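Local coordinates for aldo-keto reductase family 1, member B4 (Aldose reductase) (Schistosoma japonicum, PDB 4HBK), which probably reduces aldehydes and ketones to alcohols with NADPH, as an aldose reductase of the aldo/keto reductase family, at residues A[46-55]-A[73-84]; A[85-93]-A[128-136]. All blocks are in the same frame, centred on the assembly; numbering follows the deposited sequence.

Interaction 1 (A[46-55]-A[73-84]); sequences IPVIGLGTWN and YRHLDCAYVYRN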
loop_
_atom_site.group_PDB
_atom_site.type_symbol
_atom_site.label_atom_id
_atom_site.label_comp_id
_atom_site.label_asym_id
_atom_site.label_seq_id
_atom_site.Cartn_x
_atom_site.Cartn_y
_atom_site.Cartn_z
ATOM N N ILE A 46 1.670 -3.101 -12.745
ATOM C CA ILE A 46 1.275 -2.085 -11.788
ATOM C C ILE A 46 2.181 -0.856 -11.886
ATOM O O ILE A 46 3.400 -0.984 -11.857
ATOM C CB ILE A 46 1.312 -2.655 -10.351
ATOM C CG1 ILE A 46 0.887 -1.594 -9.329
ATOM C CG2 ILE A 46 2.699 -3.218 -10.043
ATOM C CD1 ILE A 46 0.667 -2.151 -7.925
ATOM N N PRO A 47 1.584 0.343 -11.997
ATOM C CA PRO A 47 2.321 1.612 -12.066
ATOM C C PRO A 47 3.187 1.834 -10.834
ATOM O O PRO A 47 2.734 1.593 -9.716
ATOM C CB PRO A 47 1.204 2.653 -12.125
ATOM C CG PRO A 47 0.046 1.914 -12.755
ATOM C CD PRO A 47 0.133 0.551 -12.130
ATOM N N VAL A 48 4.423 2.288 -11.029
ATOM C CA VAL A 48 5.383 2.324 -9.925
ATOM C C VAL A 48 5.155 3.473 -8.941
ATOM O O VAL A 48 5.811 3.540 -7.893
ATOM C CB VAL A 48 6.845 2.346 -10.425
ATOM C CG1 VAL A 48 7.201 1.012 -11.092
ATOM C CG2 VAL A 48 7.065 3.495 -11.380
ATOM N N ILE A 49 4.252 4.389 -9.280
ATOM C CA ILE A 49 3.818 5.398 -8.314
ATOM C C ILE A 49 2.295 5.482 -8.296
ATOM O O ILE A 49 1.649 5.381 -9.340
ATOM C CB ILE A 49 4.438 6.812 -8.557
ATOM C CG1 ILE A 49 4.008 7.778 -7.439
ATOM C CG2 ILE A 49 4.041 7.357 -9.921
ATOM C CD1 ILE A 49 4.720 9.151 -7.491
ATOM N N GLY A 50 1.734 5.634 -7.101
ATOM C CA GLY A 50 0.305 5.790 -6.941
ATOM C C GLY A 50 0.017 6.805 -5.859
ATOM O O GLY A 50 0.888 7.095 -5.032
ATOM N N LEU A 51 -1.190 7.365 -5.863
ATOM C CA LEU A 51 -1.596 8.266 -4.792
ATOM C C LEU A 51 -2.010 7.468 -3.567
ATOM O O LEU A 51 -2.904 6.624 -3.650
ATOM C CB LEU A 51 -2.767 9.152 -5.227
ATOM C CG LEU A 51 -3.309 10.071 -4.125
ATOM C CD1 LEU A 51 -2.335 11.216 -3.892
ATOM C CD2 LEU A 51 -4.692 10.613 -4.466
ATOM N N GLY A 52 -1.357 7.725 -2.441
ATOM C CA GLY A 52 -1.754 7.114 -1.188
ATOM C C GLY A 52 -2.858 7.943 -0.562
ATOM O O GLY A 52 -2.796 9.174 -0.571
ATOM N N THR A 53 -3.884 7.283 -0.038
ATOM C CA THR A 53 -4.964 8.003 0.616
ATOM C C THR A 53 -4.998 7.671 2.108
ATOM O O THR A 53 -4.393 6.704 2.562
ATOM C CB THR A 53 -6.333 7.694 -0.020
ATOM O OG1 THR A 53 -6.592 6.285 0.054
ATOM C CG2 THR A 53 -6.368 8.135 -1.471
ATOM N N TRP A 54 -5.694 8.491 2.879
ATOM C CA TRP A 54 -5.857 8.199 4.288
ATOM C C TRP A 54 -7.060 8.957 4.822
ATOM O O TRP A 54 -7.732 9.675 4.074
ATOM C CB TRP A 54 -4.573 8.507 5.071
ATOM C CG TRP A 54 -4.451 9.914 5.587
ATOM C CD1 TRP A 54 -4.789 10.359 6.838
ATOM C CD2 TRP A 54 -3.935 11.052 4.882
ATOM N NE1 TRP A 54 -4.523 11.706 6.946
ATOM C CE2 TRP A 54 -4.000 12.154 5.762
ATOM C CE3 TRP A 54 -3.432 11.249 3.591
ATOM C CZ2 TRP A 54 -3.575 13.432 5.392
ATOM C CZ3 TRP A 54 -3.013 12.519 3.226
ATOM C CH2 TRP A 54 -3.085 13.593 4.126
ATOM N N ASN A 55 -7.340 8.772 6.106
ATOM C CA ASN A 55 -8.465 9.434 6.742
ATOM C C ASN A 55 -8.162 10.917 6.950
ATOM O O ASN A 55 -8.069 11.391 8.084
ATOM C CB ASN A 55 -8.792 8.764 8.081
ATOM C CG ASN A 55 -10.197 9.089 8.569
ATOM O OD1 ASN A 55 -10.765 8.357 9.379
ATOM N ND2 ASN A 55 -10.770 10.181 8.060
ATOM N N TYR A 73 -0.865 10.776 -12.386
ATOM C CA TYR A 73 -0.995 9.528 -11.632
ATOM C C TYR A 73 -2.032 8.607 -12.289
ATOM O O TYR A 73 -3.097 9.072 -12.712
ATOM C CB TYR A 73 -1.474 9.803 -10.207
ATOM C CG TYR A 73 -0.499 10.472 -9.250
ATOM C CD1 TYR A 73 -0.233 11.838 -9.330
ATOM C CD2 TYR A 73 0.092 9.746 -8.209
ATOM C CE1 TYR A 73 0.633 12.451 -8.437
ATOM C CE2 TYR A 73 0.955 10.352 -7.301
ATOM C CZ TYR A 73 1.214 11.710 -7.425
ATOM O OH TYR A 73 2.064 12.322 -6.536
ATOM N N ARG A 74 -1.745 7.303 -12.333
ATOM C CA ARG A 74 -2.665 6.326 -12.922
ATOM C C ARG A 74 -2.881 5.138 -11.970
ATOM O O ARG A 74 -3.210 4.025 -12.381
ATOM C CB ARG A 74 -2.149 5.853 -14.292
ATOM C CG ARG A 74 -2.146 6.946 -15.386
ATOM C CD ARG A 74 -3.569 7.410 -15.695
ATOM N NE ARG A 74 -3.633 8.465 -16.712
ATOM C CZ ARG A 74 -3.692 9.769 -16.445
ATOM N NH1 ARG A 74 -3.678 10.206 -15.187
ATOM N NH2 ARG A 74 -3.759 10.642 -17.439
ATOM N N HIS A 75 -2.710 5.402 -10.684
ATOM C CA HIS A 75 -2.713 4.364 -9.671
ATOM C C HIS A 75 -3.189 5.022 -8.381
ATOM O O HIS A 75 -2.629 6.039 -7.966
ATOM C CB HIS A 75 -1.288 3.817 -9.532
ATOM C CG HIS A 75 -1.085 2.876 -8.382
ATOM N ND1 HIS A 75 0.076 2.147 -8.226
ATOM C CD2 HIS A 75 -1.868 2.568 -7.323
ATOM C CE1 HIS A 75 -0.011 1.414 -7.130
ATOM N NE2 HIS A 75 -1.177 1.644 -6.563
ATOM N N LEU A 76 -4.243 4.477 -7.769
ATOM C CA LEU A 76 -4.748 5.012 -6.495
ATOM C C LEU A 76 -4.755 3.910 -5.462
ATOM O O LEU A 76 -5.241 2.818 -5.736
ATOM C CB LEU A 76 -6.169 5.575 -6.632
ATOM C CG LEU A 76 -6.473 6.514 -7.800
ATOM C CD1 LEU A 76 -7.988 6.758 -7.935
ATOM C CD2 LEU A 76 -5.747 7.823 -7.609
ATOM N N ASP A 77 -4.223 4.194 -4.275
ATOM C CA ASP A 77 -4.162 3.198 -3.208
ATOM C C ASP A 77 -5.157 3.522 -2.100
ATOM O O ASP A 77 -5.035 4.545 -1.434
ATOM C CB ASP A 77 -2.741 3.097 -2.651
ATOM C CG ASP A 77 -2.608 2.054 -1.556
ATOM O OD1 ASP A 77 -2.261 0.894 -1.861
ATOM O OD2 ASP A 77 -2.834 2.388 -0.376
ATOM N N CYS A 78 -6.142 2.651 -1.905
ATOM C CA CYS A 78 -7.251 2.956 -0.999
ATOM C C CYS A 78 -7.342 1.937 0.131
ATOM O O CYS A 78 -6.604 0.957 0.161
ATOM C CB CYS A 78 -8.584 2.993 -1.767
ATOM S SG CYS A 78 -8.565 3.949 -3.323
ATOM N N ALA A 79 -8.252 2.166 1.066
ATOM C CA ALA A 79 -8.493 1.178 2.104
ATOM C C ALA A 79 -9.842 1.403 2.760
ATOM O O ALA A 79 -10.267 2.537 2.981
ATOM C CB ALA A 79 -7.356 1.163 3.141
ATOM N N TYR A 80 -10.521 0.301 3.051
ATOM C CA TYR A 80 -11.824 0.351 3.679
ATOM C C TYR A 80 -11.735 1.120 4.979
ATOM O O TYR A 80 -12.628 1.885 5.324
ATOM C CB TYR A 80 -12.306 -1.073 3.958
ATOM C CG TYR A 80 -13.669 -1.146 4.600
ATOM C CD1 TYR A 80 -14.802 -1.390 3.835
ATOM C CD2 TYR A 80 -13.824 -0.986 5.972
ATOM C CE1 TYR A 80 -16.056 -1.470 4.420
ATOM C CE2 TYR A 80 -15.076 -1.058 6.565
ATOM C CZ TYR A 80 -16.187 -1.300 5.786
ATOM O OH TYR A 80 -17.435 -1.381 6.370
ATOM N N VAL A 81 -10.642 0.911 5.706
ATOM C CA VAL A 81 -10.529 1.422 7.072
ATOM C C VAL A 81 -10.419 2.951 7.162
ATOM O O VAL A 81 -10.634 3.521 8.228
ATOM C CB VAL A 81 -9.329 0.790 7.819
ATOM C CG1 VAL A 81 -8.018 1.284 7.231
ATOM C CG2 VAL A 81 -9.394 1.119 9.298
ATOM N N TYR A 82 -10.079 3.616 6.061
ATOM C CA TYR A 82 -9.976 5.080 6.082
ATOM C C TYR A 82 -11.359 5.709 5.979
ATOM O O TYR A 82 -11.512 6.919 6.131
ATOM C CB TYR A 82 -9.090 5.579 4.943
ATOM C CG TYR A 82 -7.684 5.043 5.012
ATOM C CD1 TYR A 82 -6.969 5.081 6.205
ATOM C CD2 TYR A 82 -7.077 4.491 3.903
ATOM C CE1 TYR A 82 -5.684 4.593 6.284
ATOM C CE2 TYR A 82 -5.785 3.997 3.969
ATOM C CZ TYR A 82 -5.097 4.048 5.164
ATOM O OH TYR A 82 -3.811 3.564 5.249
ATOM N N ARG A 83 -12.359 4.880 5.688
ATOM C CA ARG A 83 -13.754 5.309 5.677
ATOM C C ARG A 83 -14.032 6.467 4.717
ATOM O O ARG A 83 -14.843 7.341 5.016
ATOM C CB ARG A 83 -14.180 5.697 7.096
ATOM C CG ARG A 83 -14.189 4.517 8.048
ATOM C CD ARG A 83 -15.421 4.535 8.932
ATOM N NE ARG A 83 -15.090 4.959 10.287
ATOM C CZ ARG A 83 -15.427 4.284 11.382
ATOM N NH1 ARG A 83 -16.115 3.152 11.283
ATOM N NH2 ARG A 83 -15.080 4.746 12.577
ATOM N N ASN A 84 -13.364 6.473 3.566
ATOM C CA ASN A 84 -13.570 7.532 2.583
ATOM C C ASN A 84 -13.623 7.017 1.156
ATOM O O ASN A 84 -13.422 7.778 0.214
ATOM C CB ASN A 84 -12.471 8.595 2.697
ATOM C CG ASN A 84 -11.087 8.015 2.520
ATOM O OD1 ASN A 84 -10.941 6.854 2.134
ATOM N ND2 ASN A 84 -10.061 8.817 2.793
HETATM O O HOH W 1 0.802 6.453 -11.965
HETATM O O HOH W 2 -8.884 5.077 1.229
HETATM O O HOH W 3 -3.096 4.554 1.082
#

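Interaction 2 (A[85-93]-A[128-136]); sequences EAEIGEALE and ETLKNLRLN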
loop_
_atom_site.group_PDB
_atom_site.type_symbol
_atom_site.label_atom_id
_atom_site.label_comp_id
_atom_site.label_asym_id
_atom_site.label_seq_id
_atom_site.Cartn_x
_atom_site.Cartn_y
_atom_site.Cartn_z
ATOM N N GLU A 85 -13.887 5.726 0.988
ATOM C CA GLU A 85 -13.910 5.148 -0.351
ATOM C C GLU A 85 -15.108 5.659 -1.151
ATOM O O GLU A 85 -15.079 5.673 -2.381
ATOM C CB GLU A 85 -13.899 3.619 -0.296
ATOM C CG GLU A 85 -12.625 3.051 0.313
ATOM C CD GLU A 85 -12.510 1.548 0.164
ATOM O OE1 GLU A 85 -13.456 0.825 0.547
ATOM O OE2 GLU A 85 -11.468 1.084 -0.343
ATOM N N ALA A 86 -16.158 6.093 -0.457
ATOM C CA ALA A 86 -17.319 6.653 -1.141
ATOM C C ALA A 86 -16.974 8.016 -1.752
ATOM O O ALA A 86 -17.370 8.313 -2.873
ATOM C CB ALA A 86 -18.508 6.760 -0.188
ATOM N N GLU A 87 -16.226 8.834 -1.013
ATOM C CA GLU A 87 -15.760 10.117 -1.531
ATOM C C GLU A 87 -14.773 9.910 -2.671
ATOM O O GLU A 87 -14.759 10.664 -3.645
ATOM C CB GLU A 87 -15.114 10.958 -0.424
ATOM C CG GLU A 87 -16.093 11.587 0.560
ATOM C CD GLU A 87 -16.851 10.567 1.419
ATOM O OE1 GLU A 87 -16.316 9.451 1.669
ATOM O OE2 GLU A 87 -17.993 10.890 1.842
ATOM N N ILE A 88 -13.940 8.886 -2.543
ATOM C CA ILE A 88 -12.988 8.555 -3.591
ATOM C C ILE A 88 -13.718 8.094 -4.859
ATOM O O ILE A 88 -13.463 8.592 -5.954
ATOM C CB ILE A 88 -11.992 7.483 -3.108
ATOM C CG1 ILE A 88 -10.985 8.113 -2.140
ATOM C CG2 ILE A 88 -11.280 6.829 -4.299
ATOM C CD1 ILE A 88 -10.158 7.128 -1.329
ATOM N N GLY A 89 -14.631 7.143 -4.697
ATOM C CA GLY A 89 -15.411 6.627 -5.804
ATOM C C GLY A 89 -16.066 7.725 -6.628
ATOM O O GLY A 89 -16.068 7.668 -7.855
ATOM N N GLU A 90 -16.625 8.728 -5.959
ATOM C CA GLU A 90 -17.321 9.803 -6.665
ATOM C C GLU A 90 -16.328 10.689 -7.405
ATOM O O GLU A 90 -16.509 10.981 -8.595
ATOM C CB GLU A 90 -18.156 10.649 -5.699
ATOM C CG GLU A 90 -19.005 11.700 -6.391
ATOM C CD GLU A 90 -19.809 12.542 -5.413
ATOM O OE1 GLU A 90 -20.948 12.919 -5.758
ATOM O OE2 GLU A 90 -19.304 12.833 -4.306
ATOM N N ALA A 91 -15.283 11.120 -6.702
ATOM C CA ALA A 91 -14.244 11.920 -7.333
ATOM C C ALA A 91 -13.657 11.175 -8.534
ATOM O O ALA A 91 -13.439 11.758 -9.596
ATOM C CB ALA A 91 -13.155 12.283 -6.320
ATOM N N LEU A 92 -13.428 9.874 -8.372
ATOM C CA LEU A 92 -12.879 9.044 -9.443
ATOM C C LEU A 92 -13.806 9.021 -10.659
ATOM O O LEU A 92 -13.365 9.160 -11.800
ATOM C CB LEU A 92 -12.678 7.608 -8.956
ATOM C CG LEU A 92 -11.568 6.757 -9.583
ATOM C CD1 LEU A 92 -11.971 5.286 -9.695
ATOM C CD2 LEU A 92 -11.152 7.307 -10.926
ATOM N N GLU A 93 -15.093 8.819 -10.411
ATOM C CA GLU A 93 -16.046 8.681 -11.501
ATOM C C GLU A 93 -16.134 9.981 -12.284
ATOM O O GLU A 93 -16.196 9.979 -13.513
ATOM C CB GLU A 93 -17.418 8.296 -10.962
ATOM C CG GLU A 93 -18.477 8.072 -12.028
ATOM C CD GLU A 93 -19.762 7.567 -11.411
ATOM O OE1 GLU A 93 -20.468 8.374 -10.766
ATOM O OE2 GLU A 93 -20.046 6.354 -11.535
ATOM N N GLU A 128 -18.745 -4.315 -0.804
ATOM C CA GLU A 128 -19.039 -3.034 -0.188
ATOM C C GLU A 128 -18.051 -1.974 -0.659
ATOM O O GLU A 128 -18.442 -0.890 -1.073
ATOM C CB GLU A 128 -18.979 -3.174 1.337
ATOM C CG GLU A 128 -18.686 -1.882 2.093
ATOM C CD GLU A 128 -19.944 -1.194 2.572
ATOM O OE1 GLU A 128 -20.903 -1.087 1.770
ATOM O OE2 GLU A 128 -19.980 -0.773 3.755
ATOM N N THR A 129 -16.768 -2.305 -0.584
ATOM C CA THR A 129 -15.708 -1.447 -1.093
ATOM C C THR A 129 -15.946 -1.089 -2.569
ATOM O O THR A 129 -15.835 0.065 -2.962
ATOM C CB THR A 129 -14.316 -2.120 -0.885
ATOM O OG1 THR A 129 -13.851 -1.851 0.448
ATOM C CG2 THR A 129 -13.284 -1.623 -1.906
ATOM N N LEU A 130 -16.304 -2.076 -3.384
ATOM C CA LEU A 130 -16.547 -1.835 -4.813
ATOM C C LEU A 130 -17.765 -0.953 -5.023
ATOM O O LEU A 130 -17.800 -0.123 -5.930
ATOM C CB LEU A 130 -16.753 -3.150 -5.560
ATOM C CG LEU A 130 -15.519 -4.013 -5.803
ATOM C CD1 LEU A 130 -15.927 -5.423 -6.223
ATOM C CD2 LEU A 130 -14.650 -3.366 -6.857
ATOM N N LYS A 131 -18.777 -1.152 -4.189
ATOM C CA LYS A 131 -19.950 -0.294 -4.229
ATOM C C LYS A 131 -19.539 1.150 -3.981
ATOM O O LYS A 131 -19.855 2.032 -4.772
ATOM C CB LYS A 131 -20.965 -0.739 -3.176
ATOM C CG LYS A 131 -22.209 0.109 -3.091
ATOM C CD LYS A 131 -23.202 -0.523 -2.128
ATOM C CE LYS A 131 -24.404 0.385 -1.895
ATOM N NZ LYS A 131 -25.057 0.119 -0.575
ATOM N N ASN A 132 -18.842 1.387 -2.873
ATOM C CA ASN A 132 -18.394 2.733 -2.520
ATOM C C ASN A 132 -17.467 3.370 -3.552
ATOM O O ASN A 132 -17.564 4.564 -3.819
ATOM C CB ASN A 132 -17.728 2.739 -1.146
ATOM C CG ASN A 132 -18.731 2.549 -0.017
ATOM O OD1 ASN A 132 -19.903 2.879 -0.160
ATOM N ND2 ASN A 132 -18.276 2.009 1.103
ATOM N N LEU A 133 -16.563 2.578 -4.125
ATOM C CA LEU A 133 -15.641 3.082 -5.146
ATOM C C LEU A 133 -16.325 3.220 -6.499
ATOM O O LEU A 133 -15.761 3.792 -7.430
ATOM C CB LEU A 133 -14.425 2.164 -5.271
ATOM C CG LEU A 133 -13.436 2.226 -4.102
ATOM C CD1 LEU A 133 -12.273 1.253 -4.297
ATOM C CD2 LEU A 133 -12.931 3.666 -3.935
ATOM N N ARG A 134 -17.529 2.665 -6.614
ATOM C CA ARG A 134 -18.284 2.757 -7.856
ATOM C C ARG A 134 -17.595 1.999 -8.999
ATOM O O ARG A 134 -17.634 2.412 -10.155
ATOM C CB ARG A 134 -18.537 4.236 -8.200
ATOM C CG ARG A 134 -19.450 4.894 -7.158
ATOM C CD ARG A 134 -19.132 6.363 -6.899
ATOM N NE ARG A 134 -19.903 7.252 -7.761
ATOM C CZ ARG A 134 -20.799 8.141 -7.336
ATOM N NH1 ARG A 134 -21.050 8.294 -6.041
ATOM N NH2 ARG A 134 -21.437 8.894 -8.221
ATOM N N LEU A 135 -16.995 0.863 -8.653
ATOM C CA LEU A 135 -16.236 0.044 -9.586
ATOM C C LEU A 135 -16.873 -1.338 -9.724
ATOM O O LEU A 135 -17.600 -1.777 -8.832
ATOM C CB LEU A 135 -14.811 -0.124 -9.059
ATOM C CG LEU A 135 -13.997 1.160 -8.927
ATOM C CD1 LEU A 135 -12.605 0.843 -8.371
ATOM C CD2 LEU A 135 -13.912 1.863 -10.280
ATOM N N ASN A 136 -16.583 -2.034 -10.824
ATOM C CA ASN A 136 -17.038 -3.413 -10.967
ATOM C C ASN A 136 -15.973 -4.402 -10.546
ATOM O O ASN A 136 -16.279 -5.553 -10.261
ATOM C CB ASN A 136 -17.496 -3.706 -12.397
ATOM C CG ASN A 136 -18.577 -2.753 -12.853
ATOM O OD1 ASN A 136 -19.580 -2.556 -12.172
ATOM N ND2 ASN A 136 -18.358 -2.125 -13.985
HETATM O O HOH W 4 -15.795 1.172 1.591
HETATM O O HOH W 5 -15.356 5.549 -9.593
#

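Interaction 1 (A[46-55]-A[73-84])
Leu51 and Gly52 pair in parallel with Leu76 and Asp77. Leu51 N gives a hydrogen bond to His75 O at 2.9 Å, and Leu51 O receives Asp77 N at 2.8 Å. Thr53 grips Asp77 O twice, through its backbone N and through OG1 at 2.8 Å. Its chi1 of 59° sets OG1 between the backbone N and the carbonyl carbon, which brings OG1 up to Asp77 O. Water 2 joins Thr53 OG1 to Ala79 N and Asn84 OD1. Asp77 OD2 forms a salt bridge with Lys111, predicted to lower the pKa of the active-site tyrosine. That tyrosine, Tyr82, is the predicted proton donor, and its OH is hydrogen-bonded to Lys291 NZ.

The His75 ring is held at its edge and over a face. His75 ND1 donates to Pro47 O at 3.1 Å, and that oxygen lies in the plane of the ring. Gly50 CA lies over one face as a CH-pi contact. Trp54 CA makes a second one above the centre of the Tyr82 ring, 3.8 Å from its centroid.

Among apolar groups, Leu51 CB meets Leu76 CD2 at 4.0 Å.

Strands 51-52 and 75-77 are the first two of the parallel beta/alpha barrel, joined through helix 60-71. Strand 107-112 follows strand 75-77, and helix 85-98 packs on Leu76 and Cys78.

Interaction 2 (A[85-93]-A[128-136])
Glu85 OE1 is gripped by two donors. Thr129 OG1 gives it a hydrogen bond of 2.7 Å on the syn lone pair, on the flank facing OE2. Water 4 donates to the same atom and accepts from Asn132 ND2, so it ties the carboxylate to a second residue of the partner helix. The other oxygen, OE2, is hydrogen-bonded to Ser110 OG of strand 107-112.

Leu133 packs beside Glu85 and Ile88. Its CD2 lies 3.6 Å from Ile88 CG2, and the two side chains lie alongside with their ends in the same direction. Leu92 CD1 and Leu135 CD2 meet further along, their side chains nearly perpendicular. Leu133, Leu92 and Leu135 all also rest on Ile108.

Helices 85-98 and 119-133 belong to the outer layer of the beta/alpha barrel. Their segments approach to 7.7 Å between axes at an angle of 44°. Gly89 lets the backbones come close: its CA is 3.3 Å from Leu133 O. Asn132 O receives CA-H...O contacts from Ala86 and Gly89. Water 5 donates to both Gly89 O and Leu133 O.

Helix 119-133 ends in a Schellman motif, with Arg134 at positive phi (66°). The arginine chain kinks at its second and third torsions and brings CD against Gly89. Glu90 CB lies over one guanidinium face. Glu93 OE1 forms a salt bridge with Arg134 NH2 at 2.8 Å and lies close to the guanidinium plane; Arg134 NE adds a weak hydrogen bond. The carboxylate and guanidinium planes stand 75° apart.

How the interactions relate
The two interactions follow in series along the chain, their centres 12 Å apart. Segment 73-84 runs directly into helix 85-98, so the second strand of interaction 1 leads into the first helix of interaction 2. They touch around Glu85 and Tyr80. Ala79 C is 3.5 Å from Glu85 OE2, and Tyr80 CD1 is 3.5 Å from Thr129 OG1. Interaction 1 holds the predicted catalytic Tyr82; its nearest side-chain atoms are about 4 Å from those of His144, the predicted substrate-binding residue. The centre of interaction 2 lies about 18 Å from the chain centre, that of interaction 1 about 7 Å. Even so, the nearest side-chain atoms of Glu85 and Tyr82 are about 6 Å apart.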